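Local coordinates for protein 4-aminobutyrate transaminase (Acinetobacter baumannii, PDB 6WOP) that probably catalyses pyridoxal-phosphate-dependent transfer of the amino group of 4-aminobutyrate to 2-oxoglutarate, as a class-III aminotransferase, at residues V53-H58 / F246-K251; I64-E69 / A305-H310; E85-L90 / A106-T111; A91-E96 / A311-I316; E241-F246 / V390-Y395. All coordinates share one frame; numbering follows the deposited sequence.

The five contacts run from the middle of the subunit to its dimer-facing helices. Interactions 1 and 5 are buried and largely polar: loop amides, arginines and carbonyls meet near the centre of the chain, and the two share Phe-246. Interaction 3 is buried too, but aromatic, joining helix 85-97 to strand 104-109, outermost of its sheet within the chain. Interactions 2 and 4 are only partly buried. Both use helix 303-318, which meets helix 61-71 through small alanines in interaction 2 and helix 85-97 through an isoleucine pair and a salt bridge in interaction 4. Helix 85-97 thus serves interactions 3 and 4, while Ile-94 and Ile-316 of interaction 4 reach Phe-246 of the central loop.

Interaction 1 of 5, residues V53-H58 / F246-K251; sequences VLNTGH and FARTGK
Asn-55 and Arg-248, whose CA atoms, 6.9 Å apart, are the nearest across this contact, each lie in a type I turn, Leu-54 to Gly-57 in one loop and Ala-247 to Gly-250 in the other. The carboxamide of Asn-55 bridges the second loop with both of its ends. ND2 donates to Phe-246 O at 2.7 Å, reaching that oxygen from well above its carbonyl plane. OD1 accepts from Arg-248 NH1 at 2.9 Å with an N-H...O angle of 158°. It lies at the edge of the guanidinium, almost exactly in its plane, although NH1 itself stands above the carbonyl plane of the amide, and the two flat groups are turned 54° from one another. Because one end donates and the other accepts, the amide is held in a single flip state. The arginine curls to reach it: bends at chi2 and chi3 bring CD to 3.4 Å from Asn-55 OD1 as well. Its charge has other partners, since NH1 also donates to Tyr-395 O, NH2 to Ser-355 O, and the guanidinium makes a cation-pi contact with the Tyr-395 ring. Buried throughout, the arrangement ties the loop after helix 49-52 to the one after strand 236-240, whose Glu-241 to Gly-250 sequence is characteristic of class-III aminotransferases, which have the fold type I of pyridoxal-phosphate enzymes.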
# COMPACT_ATOMS: atom_id res chain seq x y z
N VAL A 53 -3.64 33.27 -5.10
CA VAL A 53 -4.90 33.33 -4.34
C VAL A 53 -5.63 34.65 -4.51
O VAL A 53 -6.85 34.73 -4.24
CB VAL A 53 -4.61 33.07 -2.83
CG1 VAL A 53 -5.88 33.17 -2.00
CG2 VAL A 53 -3.99 31.64 -2.66
N LEU A 54 -4.95 35.69 -5.00
CA LEU A 54 -5.52 37.04 -4.99
C LEU A 54 -5.61 37.59 -6.40
O LEU A 54 -5.20 38.74 -6.67
CB LEU A 54 -4.66 37.96 -4.08
CG LEU A 54 -4.66 37.30 -2.69
CD1 LEU A 54 -3.50 37.82 -1.91
CD2 LEU A 54 -6.03 37.61 -2.02
N ASN A 55 -6.24 36.83 -7.32
CA ASN A 55 -6.44 37.37 -8.66
C ASN A 55 -7.25 38.66 -8.62
O ASN A 55 -7.05 39.53 -9.48
CB ASN A 55 -7.13 36.34 -9.56
CG ASN A 55 -6.18 35.15 -9.90
OD1 ASN A 55 -4.93 35.15 -9.57
ND2 ASN A 55 -6.78 34.08 -10.48
N THR A 56 -8.15 38.80 -7.65
CA THR A 56 -8.95 40.02 -7.41
C THR A 56 -8.28 40.99 -6.44
O THR A 56 -8.88 42.02 -6.11
CB THR A 56 -10.36 39.63 -6.88
OG1 THR A 56 -10.27 38.68 -5.80
CG2 THR A 56 -11.13 39.00 -7.96
N GLY A 57 -7.08 40.67 -5.97
CA GLY A 57 -6.29 41.56 -5.14
C GLY A 57 -6.59 41.37 -3.66
O GLY A 57 -7.62 40.83 -3.27
N HIS A 58 -5.63 41.81 -2.82
CA HIS A 58 -5.86 41.82 -1.37
C HIS A 58 -7.04 42.72 -1.03
O HIS A 58 -7.09 43.89 -1.45
CB HIS A 58 -4.63 42.36 -0.65
CG HIS A 58 -3.41 41.47 -0.72
ND1 HIS A 58 -3.16 40.47 0.20
CD2 HIS A 58 -2.36 41.48 -1.56
CE1 HIS A 58 -2.00 39.91 -0.07
NE2 HIS A 58 -1.49 40.50 -1.14
N PHE A 246 -10.00 30.81 -12.20
CA PHE A 246 -10.50 32.15 -11.86
C PHE A 246 -9.65 33.25 -12.50
O PHE A 246 -9.14 34.16 -11.83
CB PHE A 246 -10.64 32.26 -10.34
CG PHE A 246 -11.68 31.36 -9.91
CD1 PHE A 246 -12.98 31.75 -10.06
CD2 PHE A 246 -11.39 30.04 -9.63
CE1 PHE A 246 -14.02 30.91 -9.83
CE2 PHE A 246 -12.42 29.15 -9.41
CZ PHE A 246 -13.74 29.61 -9.48
N ALA A 247 -9.60 33.17 -13.84
CA ALA A 247 -9.23 34.22 -14.81
C ALA A 247 -7.72 34.36 -14.99
O ALA A 247 -7.29 35.16 -15.84
CB ALA A 247 -9.82 35.58 -14.43
N ARG A 248 -6.91 33.57 -14.29
CA ARG A 248 -5.44 33.71 -14.39
C ARG A 248 -4.95 33.63 -15.83
O ARG A 248 -4.04 34.36 -16.23
CB ARG A 248 -4.76 32.62 -13.55
CG ARG A 248 -3.30 32.85 -13.27
CD ARG A 248 -3.14 33.94 -12.18
NE ARG A 248 -2.13 34.88 -12.58
CZ ARG A 248 -1.95 36.05 -11.97
NH1 ARG A 248 -2.74 36.40 -10.93
NH2 ARG A 248 -1.02 36.89 -12.43
N THR A 249 -5.53 32.75 -16.63
CA THR A 249 -4.99 32.46 -17.96
C THR A 249 -5.73 33.23 -19.03
O THR A 249 -5.52 32.98 -20.21
CB THR A 249 -5.07 30.97 -18.28
OG1 THR A 249 -6.46 30.58 -18.39
CG2 THR A 249 -4.35 30.18 -17.20
N GLY A 250 -6.62 34.15 -18.65
CA GLY A 250 -7.23 35.00 -19.67
C GLY A 250 -8.58 34.47 -20.13
O GLY A 250 -9.24 35.11 -20.98
N LYS A 251 -9.00 33.35 -19.57
CA LYS A 251 -10.38 32.85 -19.61
C LYS A 251 -10.65 32.35 -18.21
O LYS A 251 -9.71 32.25 -17.41
CB LYS A 251 -10.59 31.74 -20.67
CG LYS A 251 -10.34 32.23 -22.14
CD LYS A 251 -10.62 31.08 -23.13
CE LYS A 251 -10.45 31.48 -24.57
NZ LYS A 251 -11.40 32.58 -24.88

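Interaction 2 of 5, residues I64-E69 / A305-H310; sequences IAAVTE and AVAAAH
Ala-66 and Ala-307 point their methyl groups at each other's helix and pass side by side, each coming to rest against the other's backbone. Ala-66 CB sits 3.5 Å from Ala-307 O, and in return Ala-307 CB lies 3.7 Å from Ala-66 O. The two methyls are farther from one another, 4.3 Å from CB to CB, so the exchange is reciprocal and mostly methyl against carbonyl. Such small side chains let the backbones come close, with Ala-66 CA and Ala-307 CA separated by 5.7 Å. This is close helix-helix packing through alanines, and it joins helix 61-71 to helix 303-318 of the aminotransferase fold at a partly buried place about 21 Å from the centre of the chain. Beside the alanine pair, Val-67 reaches across with one branch. Its CG1 is anti to the backbone N (chi1 168°), which leaves CG2 beside that nitrogen and 3.9 Å from Ala-308 CB. The Ala-308 methyl also touches Val-63, one turn before Val-67, while the Ala-66 methyl touches Ala-311, one turn beyond Ala-307. Contacts therefore repeat at the spacing of a helical turn on both partners. Val-67 has a further neighbour in Leu-71 of the second subunit, which places helix 61-71 at the interface with that subunit.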
# COMPACT_ATOMS: atom_id res chain seq x y z
N ILE A 64 -14.68 42.21 0.33
CA ILE A 64 -14.74 42.54 1.74
C ILE A 64 -16.16 42.95 2.12
O ILE A 64 -16.66 42.57 3.20
CB ILE A 64 -13.71 43.65 2.08
CG1 ILE A 64 -12.27 43.10 1.93
CG2 ILE A 64 -13.92 44.17 3.50
CD1 ILE A 64 -12.09 41.72 2.71
N ALA A 65 -16.84 43.72 1.24
CA ALA A 65 -18.23 44.07 1.52
C ALA A 65 -19.09 42.81 1.67
O ALA A 65 -19.92 42.71 2.58
CB ALA A 65 -18.82 44.97 0.43
N ALA A 66 -18.88 41.83 0.81
CA ALA A 66 -19.72 40.62 0.90
C ALA A 66 -19.46 39.87 2.18
O ALA A 66 -20.39 39.30 2.77
CB ALA A 66 -19.47 39.69 -0.30
N VAL A 67 -18.18 39.80 2.60
CA VAL A 67 -17.81 39.12 3.84
C VAL A 67 -18.31 39.91 5.04
O VAL A 67 -18.79 39.34 6.02
CB VAL A 67 -16.28 38.93 3.93
CG1 VAL A 67 -15.85 38.48 5.38
CG2 VAL A 67 -15.87 37.85 2.88
N THR A 68 -18.22 41.24 4.97
CA THR A 68 -18.73 42.07 6.06
C THR A 68 -20.21 41.80 6.24
O THR A 68 -20.70 41.70 7.38
CB THR A 68 -18.46 43.55 5.75
OG1 THR A 68 -17.05 43.77 5.82
CG2 THR A 68 -19.20 44.51 6.70
N GLU A 69 -20.95 41.66 5.12
CA GLU A 69 -22.38 41.41 5.26
C GLU A 69 -22.63 40.01 5.83
O GLU A 69 -23.48 39.83 6.70
CB GLU A 69 -23.08 41.56 3.92
CG GLU A 69 -24.52 41.09 3.85
CD GLU A 69 -25.51 41.99 4.60
OE1 GLU A 69 -25.13 43.06 5.15
OE2 GLU A 69 -26.70 41.60 4.62
N ALA A 305 -16.37 32.30 3.13
CA ALA A 305 -15.66 32.13 1.87
C ALA A 305 -16.61 31.99 0.70
O ALA A 305 -16.25 32.36 -0.42
CB ALA A 305 -14.75 30.89 1.93
N VAL A 306 -17.81 31.44 0.93
CA VAL A 306 -18.80 31.36 -0.13
C VAL A 306 -19.25 32.78 -0.51
O VAL A 306 -19.39 33.13 -1.69
CB VAL A 306 -19.97 30.49 0.35
CG1 VAL A 306 -21.20 30.73 -0.54
CG2 VAL A 306 -19.55 28.96 0.33
N ALA A 307 -19.42 33.64 0.48
CA ALA A 307 -19.81 35.01 0.15
C ALA A 307 -18.72 35.68 -0.66
O ALA A 307 -19.00 36.46 -1.59
CB ALA A 307 -20.10 35.82 1.43
N ALA A 308 -17.48 35.43 -0.27
CA ALA A 308 -16.33 36.03 -0.94
C ALA A 308 -16.26 35.54 -2.38
O ALA A 308 -16.04 36.33 -3.29
CB ALA A 308 -15.02 35.71 -0.21
N ALA A 309 -16.50 34.25 -2.58
CA ALA A 309 -16.38 33.65 -3.92
C ALA A 309 -17.46 34.19 -4.84
O ALA A 309 -17.25 34.34 -6.05
CB ALA A 309 -16.44 32.10 -3.82
N HIS A 310 -18.67 34.43 -4.31
CA HIS A 310 -19.68 35.06 -5.17
C HIS A 310 -19.18 36.41 -5.66
O HIS A 310 -19.47 36.81 -6.79
CB HIS A 310 -21.01 35.26 -4.43
CG HIS A 310 -21.88 34.05 -4.41
ND1 HIS A 310 -22.59 33.61 -5.51
CD2 HIS A 310 -22.16 33.18 -3.40
CE1 HIS A 310 -23.27 32.52 -5.19
NE2 HIS A 310 -23.04 32.24 -3.91

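Interaction 3 of 5, residues E85-L90 / A106-T111; sequences ESYVAL and AAFFTT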
# COMPACT_ATOMS: atom_id res chain seq x y z
N GLU A 85 -28.38 28.84 1.49
CA GLU A 85 -28.66 29.03 0.07
C GLU A 85 -27.42 29.51 -0.69
O GLU A 85 -27.28 29.20 -1.88
CB GLU A 85 -29.81 30.06 -0.05
CG GLU A 85 -30.15 30.46 -1.49
CD GLU A 85 -31.39 31.35 -1.60
OE1 GLU A 85 -31.89 31.83 -0.56
OE2 GLU A 85 -31.86 31.56 -2.73
N SER A 86 -26.51 30.28 -0.04
CA SER A 86 -25.42 30.83 -0.84
C SER A 86 -24.52 29.73 -1.43
O SER A 86 -23.88 29.92 -2.47
CB SER A 86 -24.55 31.76 0.01
OG SER A 86 -24.16 31.03 1.21
N TYR A 87 -24.43 28.61 -0.75
CA TYR A 87 -23.66 27.44 -1.22
C TYR A 87 -24.31 26.82 -2.48
O TYR A 87 -23.70 26.60 -3.46
CB TYR A 87 -23.65 26.40 -0.11
CG TYR A 87 -22.90 25.09 -0.34
CD1 TYR A 87 -23.26 24.23 -1.36
CD2 TYR A 87 -21.89 24.67 0.53
CE1 TYR A 87 -22.62 23.03 -1.57
CE2 TYR A 87 -21.24 23.46 0.33
CZ TYR A 87 -21.62 22.62 -0.72
OH TYR A 87 -21.00 21.45 -0.93
N VAL A 88 -25.60 26.63 -2.40
CA VAL A 88 -26.32 26.12 -3.56
C VAL A 88 -26.14 27.08 -4.70
O VAL A 88 -25.97 26.67 -5.84
CB VAL A 88 -27.81 25.93 -3.20
CG1 VAL A 88 -28.67 25.52 -4.45
CG2 VAL A 88 -27.96 24.90 -2.02
N ALA A 89 -26.31 28.39 -4.42
CA ALA A 89 -26.23 29.37 -5.51
C ALA A 89 -24.83 29.35 -6.11
O ALA A 89 -24.67 29.51 -7.33
CB ALA A 89 -26.60 30.79 -4.98
N LEU A 90 -23.78 29.23 -5.27
CA LEU A 90 -22.41 29.18 -5.80
C LEU A 90 -22.22 27.94 -6.68
O LEU A 90 -21.62 28.03 -7.75
CB LEU A 90 -21.37 29.17 -4.68
CG LEU A 90 -19.90 29.37 -5.10
CD1 LEU A 90 -19.67 30.80 -5.76
CD2 LEU A 90 -18.97 29.15 -3.87
N ALA A 106 -21.58 20.47 -8.53
CA ALA A 106 -20.40 20.97 -7.84
C ALA A 106 -20.58 20.78 -6.34
O ALA A 106 -21.70 20.82 -5.81
CB ALA A 106 -20.13 22.48 -8.10
N ALA A 107 -19.47 20.65 -5.64
CA ALA A 107 -19.51 20.67 -4.19
C ALA A 107 -18.30 21.44 -3.72
O ALA A 107 -17.31 21.50 -4.45
CB ALA A 107 -19.38 19.24 -3.61
N PHE A 108 -18.35 21.98 -2.51
CA PHE A 108 -17.27 22.84 -2.00
C PHE A 108 -16.64 22.19 -0.79
O PHE A 108 -17.35 21.58 0.04
CB PHE A 108 -17.84 24.26 -1.64
CG PHE A 108 -18.40 24.91 -2.85
CD1 PHE A 108 -17.55 25.28 -3.86
CD2 PHE A 108 -19.77 24.97 -3.07
CE1 PHE A 108 -18.03 25.77 -5.06
CE2 PHE A 108 -20.26 25.48 -4.27
CZ PHE A 108 -19.40 25.88 -5.25
N PHE A 109 -15.31 22.29 -0.72
CA PHE A 109 -14.57 21.84 0.46
C PHE A 109 -13.80 23.04 0.98
O PHE A 109 -14.27 24.18 0.82
CB PHE A 109 -13.69 20.66 0.03
CG PHE A 109 -14.50 19.61 -0.61
CD1 PHE A 109 -15.29 18.76 0.19
CD2 PHE A 109 -14.56 19.49 -1.98
CE1 PHE A 109 -16.10 17.79 -0.39
CE2 PHE A 109 -15.39 18.51 -2.56
CZ PHE A 109 -16.16 17.70 -1.75
N THR A 110 -12.65 22.80 1.62
CA THR A 110 -11.90 23.93 2.19
C THR A 110 -10.57 24.18 1.50
O THR A 110 -10.27 25.33 1.17
CB THR A 110 -11.68 23.74 3.68
OG1 THR A 110 -12.94 23.43 4.31
CG2 THR A 110 -11.15 25.07 4.33
N THR A 111 -9.75 23.14 1.30
CA THR A 111 -8.41 23.37 0.76
C THR A 111 -8.25 22.87 -0.67
O THR A 111 -9.01 22.03 -1.17
CB THR A 111 -7.36 22.67 1.64
OG1 THR A 111 -7.60 21.26 1.55
CG2 THR A 111 -7.44 23.12 3.14
O HOH W 1 -19.53 20.31 0.99
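With chi1 of Tyr-87 at -179°, CG lies opposite the backbone nitrogen and the phenol is carried out from the helix toward strand 104-109; Phe-108, whose chi1 of -61° sets CG beside its own nitrogen, turns its ring back toward the helix. The two side chains slide past each other in opposite senses and meet as an edge-to-face pair. Phe-108 CD2 stands over the centre of the tyrosine ring, the centroids are 5.1 Å apart, and the planes make an angle of 79°. Leu-90, one turn further along the helix, closes over a face of the phenylalanine: its CD2 lies 3.8 Å from the Phe-108 ring centroid in a CH-pi contact, displaced toward the rim, and its CG is 3.5 Å from Phe-108 CZ. Phe-108 thus presents its edge to Tyr-87 and one face to Leu-90.

At the far end of the phenol, Tyr-87 OH accepts a nearly straight bond from Phe-108 N at 3.1 Å. A water 2.7 Å from Tyr-87 OH donates to Phe-108 O, linking the hydroxyl to the carbonyl of the same residue. Neighbouring residues Ala-107 and Phe-109 make the backbone bonds to strand 278-283, so these two polar atoms of Phe-108 lie on the other side of a strand that is outermost within the chain, and on which Ala-106 is bonded through its backbone to the second subunit. The tyrosine and its water consequently satisfy the buried peptide groups at Phe-108, while the same ring supplies the apolar surface on which Phe-108 rests.

Interaction 4 of 5, residues A91-E96 / A311-I316; sequences AERINE and AVIDAI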
# COMPACT_ATOMS: atom_id res chain seq x y z
N ALA A 91 -22.76 26.79 -6.26
CA ALA A 91 -22.69 25.61 -7.13
C ALA A 91 -23.35 25.88 -8.48
O ALA A 91 -22.78 25.59 -9.53
CB ALA A 91 -23.34 24.42 -6.41
N GLU A 92 -24.53 26.56 -8.45
CA GLU A 92 -25.23 26.85 -9.71
C GLU A 92 -24.38 27.73 -10.61
O GLU A 92 -24.30 27.51 -11.83
CB GLU A 92 -26.57 27.55 -9.40
CG GLU A 92 -27.59 26.66 -8.75
CD GLU A 92 -28.81 27.42 -8.23
OE1 GLU A 92 -28.67 28.62 -7.85
OE2 GLU A 92 -29.90 26.82 -8.19
N ARG A 93 -23.73 28.74 -10.02
CA ARG A 93 -22.93 29.67 -10.81
C ARG A 93 -21.69 28.99 -11.42
O ARG A 93 -21.30 29.29 -12.55
CB ARG A 93 -22.54 30.85 -9.92
CG ARG A 93 -23.79 31.72 -9.58
CD ARG A 93 -23.34 33.02 -8.85
NE ARG A 93 -22.85 34.05 -9.76
CZ ARG A 93 -22.12 35.10 -9.37
NH1 ARG A 93 -21.78 35.26 -8.07
NH2 ARG A 93 -21.78 36.02 -10.26
N ILE A 94 -21.04 28.10 -10.68
CA ILE A 94 -19.90 27.37 -11.23
C ILE A 94 -20.37 26.36 -12.25
O ILE A 94 -19.73 26.18 -13.30
CB ILE A 94 -19.13 26.68 -10.07
CG1 ILE A 94 -18.50 27.73 -9.12
CG2 ILE A 94 -18.03 25.71 -10.58
CD1 ILE A 94 -17.28 28.37 -9.70
N ASN A 95 -21.47 25.62 -11.96
CA ASN A 95 -21.99 24.66 -12.94
C ASN A 95 -22.26 25.36 -14.26
O ASN A 95 -22.03 24.81 -15.35
CB ASN A 95 -23.31 24.03 -12.49
CG ASN A 95 -23.16 23.09 -11.33
OD1 ASN A 95 -22.08 22.55 -11.11
ND2 ASN A 95 -24.22 22.92 -10.56
N GLU A 96 -22.78 26.58 -14.20
CA GLU A 96 -23.11 27.26 -15.44
C GLU A 96 -21.84 27.59 -16.24
O GLU A 96 -21.86 27.55 -17.47
CB GLU A 96 -23.87 28.56 -15.09
CG GLU A 96 -24.20 29.43 -16.31
CD GLU A 96 -24.43 30.89 -15.89
OE1 GLU A 96 -23.90 31.83 -16.56
OE2 GLU A 96 -25.12 31.09 -14.86
N ALA A 311 -18.50 37.16 -4.77
CA ALA A 311 -18.07 38.48 -5.17
C ALA A 311 -16.85 38.39 -6.08
O ALA A 311 -16.64 39.28 -6.92
CB ALA A 311 -17.75 39.36 -3.96
N VAL A 312 -16.06 37.33 -5.95
CA VAL A 312 -14.94 37.14 -6.89
C VAL A 312 -15.47 36.95 -8.32
O VAL A 312 -14.98 37.56 -9.29
CB VAL A 312 -14.10 35.91 -6.47
CG1 VAL A 312 -13.20 35.46 -7.67
CG2 VAL A 312 -13.27 36.21 -5.22
N ILE A 313 -16.46 36.07 -8.48
CA ILE A 313 -17.02 35.89 -9.80
C ILE A 313 -17.61 37.19 -10.30
O ILE A 313 -17.47 37.53 -11.48
CB ILE A 313 -18.06 34.77 -9.76
CG1 ILE A 313 -17.36 33.47 -9.36
CG2 ILE A 313 -18.89 34.68 -11.10
CD1 ILE A 313 -18.32 32.35 -9.16
N ASP A 314 -18.35 37.89 -9.44
CA ASP A 314 -18.90 39.19 -9.84
C ASP A 314 -17.80 40.09 -10.36
O ASP A 314 -17.94 40.77 -11.38
CB ASP A 314 -19.53 39.86 -8.61
CG ASP A 314 -20.87 39.29 -8.23
OD1 ASP A 314 -21.39 38.46 -9.00
OD2 ASP A 314 -21.43 39.72 -7.16
N ALA A 315 -16.69 40.15 -9.62
CA ALA A 315 -15.66 41.12 -9.96
C ALA A 315 -14.98 40.71 -11.26
O ALA A 315 -14.73 41.56 -12.13
CB ALA A 315 -14.61 41.23 -8.84
N ILE A 316 -14.69 39.42 -11.42
CA ILE A 316 -14.04 38.96 -12.65
C ILE A 316 -14.85 39.38 -13.87
O ILE A 316 -14.31 39.85 -14.88
CB ILE A 316 -13.83 37.43 -12.60
CG1 ILE A 316 -12.69 37.09 -11.61
CG2 ILE A 316 -13.59 36.84 -14.01
CD1 ILE A 316 -12.67 35.54 -11.28
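Segments 91-96 and 311-316 of helices 85-97 and 303-318 run at 40° to one another with axes 11.7 Å apart, and Arg-93 and Ile-313 mark their nearest approach, 8.6 Å between CA atoms. At that spacing long side chains must fill the gap. Arg-93 stretches across and bends at chi3, laying one face of its guanidinium on Ile-313, whose CG2 is 3.3 Å from Arg-93 NH2. The same nitrogen forms a salt bridge with Asp-314 OD1 at 2.8 Å. The bond is bent, 141° at the hydrogen, and the oxygen is tilted from the guanidinium plane. The carboxylate chain comes in at about a right angle to the arginine, with the two flat groups 49° apart. Arg-93 NH1 donates to the backbone oxygen of His-310, one turn before Asp-314 on helix 303-318. Deeper in, the CD1 methyls of Ile-94 and Ile-313 meet at 4.1 Å where their side chains cross almost perpendicularly, and Ile-94 also packs on Phe-246. Chemistry is therefore layered: the aliphatic pair lies on the buried side, whereas the ion pair is made by an exposed aspartate and a partly exposed arginine, where solvent would probably weaken its electrostatic attraction.

Interaction 5 of 5, residues E241-F246 / V390-Y395; sequences EVQSGF and VIRFLY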
# COMPACT_ATOMS: atom_id res chain seq x y z
N GLU A 241 -7.25 22.77 -11.61
CA GLU A 241 -7.17 24.20 -11.80
C GLU A 241 -7.09 24.96 -10.47
O GLU A 241 -7.52 26.12 -10.38
CB GLU A 241 -8.37 24.67 -12.60
CG GLU A 241 -8.36 24.07 -14.00
CD GLU A 241 -8.49 25.08 -15.06
OE1 GLU A 241 -8.00 26.24 -14.92
OE2 GLU A 241 -9.09 24.70 -16.11
N VAL A 242 -6.52 24.34 -9.43
CA VAL A 242 -6.38 25.06 -8.17
C VAL A 242 -5.57 26.35 -8.37
O VAL A 242 -5.97 27.42 -7.87
CB VAL A 242 -5.73 24.14 -7.12
CG1 VAL A 242 -5.21 24.99 -5.99
CG2 VAL A 242 -6.75 23.14 -6.66
N GLN A 243 -4.49 26.29 -9.16
CA GLN A 243 -3.67 27.49 -9.44
C GLN A 243 -4.04 28.23 -10.72
O GLN A 243 -3.93 29.47 -10.77
CB GLN A 243 -2.17 27.12 -9.47
CG GLN A 243 -1.23 28.34 -9.34
CD GLN A 243 0.17 28.03 -8.83
OE1 GLN A 243 1.12 28.75 -9.18
NE2 GLN A 243 0.31 26.98 -8.00
N SER A 244 -4.52 27.56 -11.76
CA SER A 244 -4.82 28.13 -13.09
C SER A 244 -6.18 28.81 -13.20
O SER A 244 -6.45 29.44 -14.23
CB SER A 244 -4.78 27.02 -14.14
OG SER A 244 -5.64 25.97 -13.75
N GLY A 245 -7.08 28.57 -12.23
CA GLY A 245 -8.48 28.95 -12.34
C GLY A 245 -8.74 30.41 -12.01
O GLY A 245 -7.83 31.17 -11.65
N PHE A 246 -10.00 30.81 -12.20
CA PHE A 246 -10.50 32.15 -11.86
C PHE A 246 -9.65 33.25 -12.50
O PHE A 246 -9.14 34.16 -11.83
CB PHE A 246 -10.64 32.26 -10.34
CG PHE A 246 -11.68 31.36 -9.91
CD1 PHE A 246 -12.98 31.75 -10.06
CD2 PHE A 246 -11.39 30.04 -9.63
CE1 PHE A 246 -14.02 30.91 -9.83
CE2 PHE A 246 -12.42 29.15 -9.41
CZ PHE A 246 -13.74 29.61 -9.48
N VAL A 390 13.11 29.30 -12.09
CA VAL A 390 11.99 29.93 -12.78
C VAL A 390 11.39 30.99 -11.89
O VAL A 390 11.07 30.72 -10.73
CB VAL A 390 10.93 28.88 -13.16
CG1 VAL A 390 9.87 29.60 -13.99
CG2 VAL A 390 11.63 27.67 -13.96
N ILE A 391 11.21 32.19 -12.41
CA ILE A 391 10.43 33.23 -11.71
C ILE A 391 9.04 33.22 -12.29
O ILE A 391 8.88 33.35 -13.51
CB ILE A 391 11.07 34.61 -11.87
CG1 ILE A 391 12.47 34.63 -11.27
CG2 ILE A 391 10.14 35.75 -11.31
CD1 ILE A 391 13.28 35.81 -11.75
N ARG A 392 8.02 33.06 -11.45
CA ARG A 392 6.66 33.00 -11.95
C ARG A 392 5.95 34.26 -11.49
O ARG A 392 6.30 34.82 -10.45
CB ARG A 392 5.92 31.76 -11.42
CG ARG A 392 5.93 31.71 -9.88
CD ARG A 392 5.08 30.54 -9.41
NE ARG A 392 5.49 30.07 -8.08
CZ ARG A 392 4.79 29.22 -7.34
NH1 ARG A 392 3.62 28.78 -7.77
NH2 ARG A 392 5.26 28.83 -6.16
N PHE A 393 4.98 34.73 -12.29
CA PHE A 393 4.32 36.02 -12.01
C PHE A 393 2.85 35.79 -11.70
O PHE A 393 2.11 35.27 -12.54
CB PHE A 393 4.51 36.96 -13.20
CG PHE A 393 5.93 37.26 -13.47
CD1 PHE A 393 6.57 38.29 -12.78
CD2 PHE A 393 6.67 36.46 -14.34
CE1 PHE A 393 7.93 38.55 -12.96
CE2 PHE A 393 8.03 36.69 -14.53
CZ PHE A 393 8.66 37.76 -13.82
N LEU A 394 2.44 36.18 -10.49
CA LEU A 394 1.09 35.97 -9.97
C LEU A 394 0.48 37.24 -9.38
O LEU A 394 -0.29 37.18 -8.38
CB LEU A 394 1.13 34.88 -8.91
CG LEU A 394 1.39 33.54 -9.58
CD1 LEU A 394 1.77 32.45 -8.47
CD2 LEU A 394 0.15 33.14 -10.36
N TYR A 395 0.83 38.42 -9.96
CA TYR A 395 0.29 39.70 -9.52
C TYR A 395 -1.23 39.65 -9.56
O TYR A 395 -1.78 38.99 -10.45
CB TYR A 395 0.77 40.78 -10.47
CG TYR A 395 0.67 40.35 -11.95
CD1 TYR A 395 -0.50 40.52 -12.69
CD2 TYR A 395 1.76 39.78 -12.60
CE1 TYR A 395 -0.57 40.11 -14.07
CE2 TYR A 395 1.71 39.38 -13.92
CZ TYR A 395 0.56 39.56 -14.65
OH TYR A 395 0.58 39.15 -15.95
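Gln-243 OE1 takes a hydrogen bond from Arg-392 NH1 at 2.9 Å and has the methyl CD1 of Leu-394 beside it at 3.8 Å. The bond is weak, with an N-H...O angle of only 120°, although the flat groups are well matched: the amide and guanidinium planes differ by 28°, and OE1 lies at the guanidinium edge. Gln-243 extends straight beyond CG and meets the arginine chain at about a right angle. Arg-392 starts from a tight rotamer, CG lying between the backbone N and the carbonyl carbon (chi1 56°), then runs extended to NE. Stronger polar partners lie outside the two segments, on Glu-212. Its OE1 forms a salt bridge with Arg-392 NH2, and its OE2 accepts from Gln-243 NE2, so glutamine, arginine and glutamate close a three-cornered network. The glutamate-arginine pair resembles the switch described in related 4-aminobutyrate and ornithine aminotransferases, where the arginine stays paired for the amino donor and is freed for the alpha-carboxylate of glutamate or 2-oxoglutarate; a similar role here is probable. Strand 390-393 belongs to the mixed sheet that also holds strands 379-384 and 356-361, and the loop 241-246 follows strand 236-240 of the other seven-stranded sheet, so the contact joins a loop leaving one sheet to a strand of the other near the centre of the chain. Leu-394, besides meeting the amide oxygen, packs on Arg-248.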